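Local coordinates for protein PKS (Streptomyces albus, PDB 4OQJ) that probably catalyses the carbon-carbon bond-forming condensation of acyl chains on carrier proteins, as a ketosynthase of the AT-less polyketide synthase that makes oxazolomycin, at residues L265-L268 and S269-L272; S364-N368 and V369-D373; T604-A607 and L608-W611. All coordinates share one frame; numbering follows the deposited sequence.

Overall arrangement
All three contacts are local, each made within one continuous run of chain. Contact 2 is buried throughout, whereas contacts 1 and 3 are partly buried and have exposed residues. Contacts 1 and 2 belong to the ketosynthase fold, their nearest atoms about 17 Å apart. Contact 1 starts a helix directly after a strand and uses a water and a carboxylate, contact 2 closes a very short helix and sets a histidine against a lysine chain, and contact 3 ends a long helix with a tryptophan folded back on it. Contact 3 lies far along the chain, about 42 Å from contact 2 between nearest atoms, and the two are on opposite sides of the chain's centre.

Contact 1 (L265-L268 and S269-L272); sequences LKRL and SDAL
Arg-267 and Asp-270 meet where strand 259-267 turns straight into helix 268-274. Arg-267 holds the N-cap position; its carbonyl O accepts from Ala-271 N at 3.0 Å, and the next helical bond runs from Leu-272 N to Leu-268 O, also 3.0 Å. The N-H of Arg-267 is satisfied by a water 2.9 Å from its N. That water also lies 2.9 Å from Asp-270 OD2 and can give it a proton, though it has more acceptors in reach than protons; it may thus stand in for one half of a capping box. The two side chains run alongside each other, but Arg-267 NE stays 4.6 Å from Asp-270 OD2, too far for a salt bridge. Lys-266 lays CD against Ala-271 N at 3.6 Å; a bend at chi3 (-119°) then leads to NZ, which forms salt bridges with Asp-274 and Asp-276, at and just after the helix end, and a hydrogen bond to Tyr-123 OH. On the apolar side, Leu-268 CD1 touches Leu-272 CG at 3.9 Å. Strand 23-31 lies beside the junction, bonding Lys-266 through Ala-24 and touching Ala-271, while helix 195-209 packs on Leu-265 and Arg-267.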
loop_
_atom_site.group_PDB
_atom_site.type_symbol
_atom_site.label_atom_id
_atom_site.label_comp_id
_atom_site.label_asym_id
_atom_site.label_seq_id
_atom_site.Cartn_x
_atom_site.Cartn_y
_atom_site.Cartn_z
ATOM N N LEU A 265 14.776 -1.334 -6.248
ATOM C CA LEU A 265 14.536 -2.731 -6.587
ATOM C C LEU A 265 14.262 -2.876 -8.079
ATOM O O LEU A 265 13.673 -1.988 -8.695
ATOM C CB LEU A 265 13.352 -3.272 -5.780
ATOM C CG LEU A 265 13.485 -3.075 -4.262
ATOM C CD1 LEU A 265 12.226 -3.517 -3.536
ATOM C CD2 LEU A 265 14.692 -3.823 -3.722
ATOM N N LYS A 266 14.691 -4.007 -8.639
ATOM C CA LYS A 266 14.545 -4.322 -10.055
ATOM C C LYS A 266 14.597 -5.834 -10.207
ATOM O O LYS A 266 15.295 -6.495 -9.443
ATOM C CB LYS A 266 15.672 -3.669 -10.864
ATOM C CG LYS A 266 15.586 -3.891 -12.376
ATOM C CD LYS A 266 16.862 -3.412 -13.082
ATOM C CE LYS A 266 16.600 -2.307 -14.064
ATOM N NZ LYS A 266 17.812 -1.902 -14.852
ATOM N N ARG A 267 13.881 -6.398 -11.169
ATOM C CA ARG A 267 13.981 -7.838 -11.385
ATOM C C ARG A 267 15.435 -8.190 -11.549
ATOM O O ARG A 267 16.167 -7.467 -12.210
ATOM C CB ARG A 267 13.236 -8.295 -12.624
ATOM C CG ARG A 267 11.749 -8.196 -12.566
ATOM C CD ARG A 267 11.205 -8.870 -13.796
ATOM N NE ARG A 267 9.769 -8.698 -13.939
ATOM C CZ ARG A 267 8.876 -9.678 -13.833
ATOM N NH1 ARG A 267 9.250 -10.936 -13.572
ATOM N NH2 ARG A 267 7.591 -9.393 -13.993
ATOM N N LEU A 268 15.857 -9.293 -10.955
ATOM C CA LEU A 268 17.269 -9.666 -11.023
ATOM C C LEU A 268 17.717 -9.889 -12.454
ATOM O O LEU A 268 18.803 -9.450 -12.835
ATOM C CB LEU A 268 17.544 -10.924 -10.204
ATOM C CG LEU A 268 18.976 -11.451 -10.295
ATOM C CD1 LEU A 268 19.975 -10.394 -9.862
ATOM C CD2 LEU A 268 19.137 -12.732 -9.448
ATOM N N SER A 269 16.896 -10.565 -13.251
ATOM C CA SER A 269 17.272 -10.817 -14.646
ATOM C C SER A 269 17.487 -9.503 -15.390
ATOM O O SER A 269 18.451 -9.387 -16.133
ATOM C CB SER A 269 16.220 -11.654 -15.367
ATOM O OG SER A 269 14.973 -10.981 -15.385
ATOM N N ASP A 270 16.612 -8.513 -15.178
ATOM C CA ASP A 270 16.781 -7.204 -15.822
ATOM C C ASP A 270 18.055 -6.520 -15.354
ATOM O O ASP A 270 18.788 -5.931 -16.154
ATOM C CB ASP A 270 15.591 -6.276 -15.543
ATOM C CG ASP A 270 14.297 -6.757 -16.178
ATOM O OD1 ASP A 270 14.358 -7.579 -17.111
ATOM O OD2 ASP A 270 13.211 -6.300 -15.742
ATOM N N ALA A 271 18.307 -6.572 -14.051
ATOM C CA ALA A 271 19.466 -5.907 -13.476
ATOM C C ALA A 271 20.750 -6.429 -14.101
ATOM O O ALA A 271 21.636 -5.656 -14.476
ATOM C CB ALA A 271 19.498 -6.104 -11.960
ATOM N N LEU A 272 20.845 -7.748 -14.208
ATOM C CA LEU A 272 22.025 -8.377 -14.773
ATOM C C LEU A 272 22.170 -8.004 -16.248
ATOM O O LEU A 272 23.273 -7.718 -16.721
ATOM C CB LEU A 272 21.942 -9.890 -14.624
ATOM C CG LEU A 272 21.956 -10.446 -13.196
ATOM C CD1 LEU A 272 21.674 -11.936 -13.219
ATOM C CD2 LEU A 272 23.288 -10.175 -12.521
HETATM O O HOH W 1 12.389 -5.036 -13.238
#

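Contact 2 (S364-N368 and V369-D373); sequences SVKTN and VGHLD
The imidazole of His-371 carries Lys-366 CE over one face, 3.5 Å from the ring centroid and 9° off its normal, a CH-pi contact almost above the centre. At the ring's nitrogens, ND1 accepts from Asp-373 N at 3.0 Å, the donor tilted 25° from the ring plane, a bond that helps fix the ring's rotation; NE2 bonds a glycerol, probably from the crystallisation liquor. The other flat group, the Asn-368 amide, turns away and gives ND2 to Arg-49 O. This run is the KTNVGH motif of ketosynthases, whose histidine in relatives belongs to the Cys-His-His active site; the glycerol beside His-371 is consistent with such a pocket. Lys-366 and His-371 lie side by side, and the lysine chain stays extended until chi4 (57°) swings NZ off the ring to His-329 O. Short helix 366-369 closes through Val-369 N to Val-365 O and Gly-370 N to Lys-366 O, the latter 2.9 Å with its donor well above the carbonyl plane. Gly-370, at positive phi, takes the chain out of the helix, and its O receives a CA-H...O contact from Lys-366 CA at 3.3 Å. At the start, Ser-364 OG accepts from Lys-366 N at 3.1 Å as a cap, while Ser-364 O takes two donors from one residue, Thr-367 N at 3.0 Å and Thr-367 OG1 at 2.8 Å.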
loop_
_atom_site.group_PDB
_atom_site.type_symbol
_atom_site.label_atom_id
_atom_site.label_comp_id
_atom_site.label_asym_id
_atom_site.label_seq_id
_atom_site.Cartn_x
_atom_site.Cartn_y
_atom_site.Cartn_z
ATOM N N SER A 364 20.163 -8.067 16.209
ATOM C CA SER A 364 19.239 -6.943 16.077
ATOM C C SER A 364 19.964 -5.605 15.964
ATOM O O SER A 364 20.715 -5.223 16.873
ATOM C CB SER A 364 18.288 -6.879 17.265
ATOM O OG SER A 364 17.475 -5.715 17.138
ATOM N N VAL A 365 19.738 -4.896 14.859
ATOM C CA VAL A 365 20.314 -3.562 14.670
ATOM C C VAL A 365 19.713 -2.553 15.655
ATOM O O VAL A 365 20.250 -1.463 15.850
ATOM C CB VAL A 365 20.116 -3.054 13.234
ATOM C CG1 VAL A 365 18.643 -2.633 12.965
ATOM C CG2 VAL A 365 21.078 -1.927 12.928
ATOM N N LYS A 366 18.601 -2.902 16.287
ATOM C CA LYS A 366 18.067 -2.022 17.319
ATOM C C LYS A 366 19.079 -1.876 18.472
ATOM O O LYS A 366 19.031 -0.891 19.201
ATOM C CB LYS A 366 16.721 -2.530 17.828
ATOM C CG LYS A 366 15.628 -2.430 16.743
ATOM C CD LYS A 366 14.253 -2.719 17.289
ATOM C CE LYS A 366 13.187 -2.550 16.202
ATOM N NZ LYS A 366 13.468 -3.427 15.040
ATOM N N THR A 367 20.019 -2.818 18.601
ATOM C CA THR A 367 21.046 -2.725 19.653
ATOM C C THR A 367 22.108 -1.675 19.300
ATOM O O THR A 367 22.785 -1.157 20.194
ATOM C CB THR A 367 21.757 -4.079 19.919
ATOM O OG1 THR A 367 22.566 -4.448 18.788
ATOM C CG2 THR A 367 20.748 -5.177 20.225
ATOM N N ASN A 368 22.249 -1.368 18.011
ATOM C CA ASN A 368 23.154 -0.306 17.566
ATOM C C ASN A 368 22.465 1.061 17.615
ATOM O O ASN A 368 22.975 1.998 18.225
ATOM C CB ASN A 368 23.659 -0.541 16.126
ATOM C CG ASN A 368 24.356 -1.872 15.938
ATOM O OD1 ASN A 368 23.722 -2.907 15.712
ATOM N ND2 ASN A 368 25.676 -1.841 15.979
ATOM N N VAL A 369 21.317 1.174 16.942
ATOM C CA VAL A 369 20.736 2.484 16.639
ATOM C C VAL A 369 19.369 2.727 17.264
ATOM O O VAL A 369 18.760 3.773 17.029
ATOM C CB VAL A 369 20.605 2.703 15.100
ATOM C CG1 VAL A 369 21.963 2.628 14.427
ATOM C CG2 VAL A 369 19.622 1.697 14.472
ATOM N N GLY A 370 18.899 1.782 18.072
ATOM C CA GLY A 370 17.551 1.834 18.616
ATOM C C GLY A 370 16.468 1.442 17.621
ATOM O O GLY A 370 16.735 0.936 16.540
ATOM N N HIS A 371 15.236 1.719 18.013
ATOM C CA HIS A 371 14.035 1.317 17.315
ATOM C C HIS A 371 13.576 2.470 16.437
ATOM O O HIS A 371 13.018 3.439 16.945
ATOM C CB HIS A 371 12.959 0.923 18.346
ATOM C CG HIS A 371 11.747 0.280 17.755
ATOM N ND1 HIS A 371 11.352 0.480 16.453
ATOM C CD2 HIS A 371 10.834 -0.568 18.300
ATOM C CE1 HIS A 371 10.250 -0.212 16.213
ATOM N NE2 HIS A 371 9.915 -0.853 17.316
ATOM N N LEU A 372 13.803 2.363 15.126
ATOM C CA LEU A 372 13.482 3.454 14.194
ATOM C C LEU A 372 12.027 3.473 13.751
ATOM O O LEU A 372 11.666 4.146 12.775
ATOM C CB LEU A 372 14.403 3.374 12.968
ATOM C CG LEU A 372 15.708 4.181 13.055
ATOM C CD1 LEU A 372 16.403 3.952 14.342
ATOM C CD2 LEU A 372 16.648 3.845 11.907
ATOM N N ASP A 373 11.184 2.747 14.469
ATOM C CA ASP A 373 9.740 2.873 14.294
ATOM C C ASP A 373 9.353 2.559 12.833
ATOM O O ASP A 373 9.627 1.461 12.363
ATOM C CB ASP A 373 9.306 4.273 14.720
ATOM C CG ASP A 373 7.816 4.389 14.927
ATOM O OD1 ASP A 373 7.330 3.882 15.956
ATOM O OD2 ASP A 373 7.141 4.997 14.067
#

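Contact 3 (T604-A607 and L608-W611); sequences TARA and LAGW
Trp-611 folds back on Ala-607 in the closing turn of helix 594-610. The carbonyl O of Ala-607 stands 3.1 Å above one face of the Trp-611 indole, offset toward its rim. With CG anti to the carbonyl carbon (chi1 -71°), the ring lies back along the preceding turn, which also brings Trp-611 CZ3 to 4.2 Å from Ala-607 CB. Among hydrogen bonds, three regular helical ones run through the turn: Leu-608 N to Thr-604 O at 3.0 Å, Ala-609 N to Ala-605 O at 3.0 Å, and Gly-610 N to Arg-606 O at 2.9 Å. The fourth, Trp-611 N to Ala-607 O at 3.1 Å, is weak and bent to 128° at the hydrogen, so the same carbonyl oxygen meets both the backbone N-H and the ring of one residue. Thr-604 OG1 is satisfied further back, by Val-600 O. Van der Waals contacts complete the turn. Arg-606, curled by its bends at chi2 and chi3, brings NH1 to 3.6 Å from Ala-609 CB, an oblique approach to the guanidinium. Leu-608 CG rests 3.4 Å from Thr-604 O, and beyond the turn Leu-608 touches Ile-668 of helix 660-673. That helix also meets Trp-611, while Phe-683 packs edge-to-face with the indole. Such an arrangement is that of an amphipathic helix at its C-terminal end, with Thr-604, Leu-608 and Trp-611 turned to helix 660-673 and the Arg-606 and Ala-609 side more open to solvent.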
loop_
_atom_site.group_PDB
_atom_site.type_symbol
_atom_site.label_atom_id
_atom_site.label_comp_id
_atom_site.label_asym_id
_atom_site.label_seq_id
_atom_site.Cartn_x
_atom_site.Cartn_y
_atom_site.Cartn_z
ATOM N N THR A 604 33.869 15.432 -37.692
ATOM C CA THR A 604 33.807 15.662 -36.243
ATOM C C THR A 604 32.488 16.370 -35.888
ATOM O O THR A 604 31.792 15.976 -34.949
ATOM C CB THR A 604 35.009 16.504 -35.736
ATOM O OG1 THR A 604 36.236 15.813 -35.994
ATOM C CG2 THR A 604 34.900 16.766 -34.244
ATOM N N ALA A 605 32.134 17.396 -36.661
ATOM C CA ALA A 605 30.892 18.137 -36.435
ATOM C C ALA A 605 29.663 17.237 -36.533
ATOM O O ALA A 605 28.758 17.328 -35.704
ATOM C CB ALA A 605 30.769 19.292 -37.414
ATOM N N ARG A 606 29.627 16.366 -37.534
ATOM C CA ARG A 606 28.500 15.447 -37.676
ATOM C C ARG A 606 28.453 14.427 -36.527
ATOM O O ARG A 606 27.376 14.028 -36.089
ATOM C CB ARG A 606 28.565 14.717 -39.017
ATOM C CG ARG A 606 28.469 15.616 -40.251
ATOM C CD ARG A 606 27.360 16.656 -40.148
ATOM N NE ARG A 606 26.031 16.053 -40.070
ATOM C CZ ARG A 606 24.989 16.587 -39.434
ATOM N NH1 ARG A 606 25.097 17.741 -38.779
ATOM N NH2 ARG A 606 23.827 15.953 -39.441
ATOM N N ALA A 607 29.611 14.004 -36.032
ATOM C CA ALA A 607 29.625 13.053 -34.929
ATOM C C ALA A 607 29.063 13.735 -33.681
ATOM O O ALA A 607 28.283 13.140 -32.944
ATOM C CB ALA A 607 31.030 12.529 -34.681
ATOM N N LEU A 608 29.437 14.992 -33.465
ATOM C CA LEU A 608 28.912 15.753 -32.340
ATOM C C LEU A 608 27.405 15.876 -32.449
ATOM O O LEU A 608 26.702 15.754 -31.447
ATOM C CB LEU A 608 29.526 17.149 -32.268
ATOM C CG LEU A 608 31.012 17.245 -31.919
ATOM C CD1 LEU A 608 31.480 18.680 -32.116
ATOM C CD2 LEU A 608 31.275 16.782 -30.493
ATOM N N ALA A 609 26.919 16.135 -33.667
ATOM C CA ALA A 609 25.484 16.312 -33.901
ATOM C C ALA A 609 24.738 15.030 -33.567
ATOM O O ALA A 609 23.705 15.063 -32.889
ATOM C CB ALA A 609 25.215 16.725 -35.337
ATOM N N GLY A 610 25.279 13.906 -34.035
ATOM C CA GLY A 610 24.733 12.591 -33.729
ATOM C C GLY A 610 24.696 12.278 -32.237
ATOM O O GLY A 610 23.914 11.437 -31.788
ATOM N N TRP A 611 25.541 12.948 -31.463
ATOM C CA TRP A 611 25.567 12.773 -30.011
ATOM C C TRP A 611 24.721 13.832 -29.314
ATOM O O TRP A 611 24.758 13.970 -28.085
ATOM C CB TRP A 611 27.010 12.816 -29.507
ATOM C CG TRP A 611 27.797 11.605 -29.889
ATOM C CD1 TRP A 611 27.330 10.331 -30.040
ATOM C CD2 TRP A 611 29.190 11.557 -30.187
ATOM N NE1 TRP A 611 28.353 9.491 -30.409
ATOM C CE2 TRP A 611 29.509 10.220 -30.502
ATOM C CE3 TRP A 611 30.208 12.519 -30.224
ATOM C CZ2 TRP A 611 30.796 9.818 -30.852
ATOM C CZ3 TRP A 611 31.484 12.118 -30.567
ATOM C CH2 TRP A 611 31.767 10.776 -30.871
#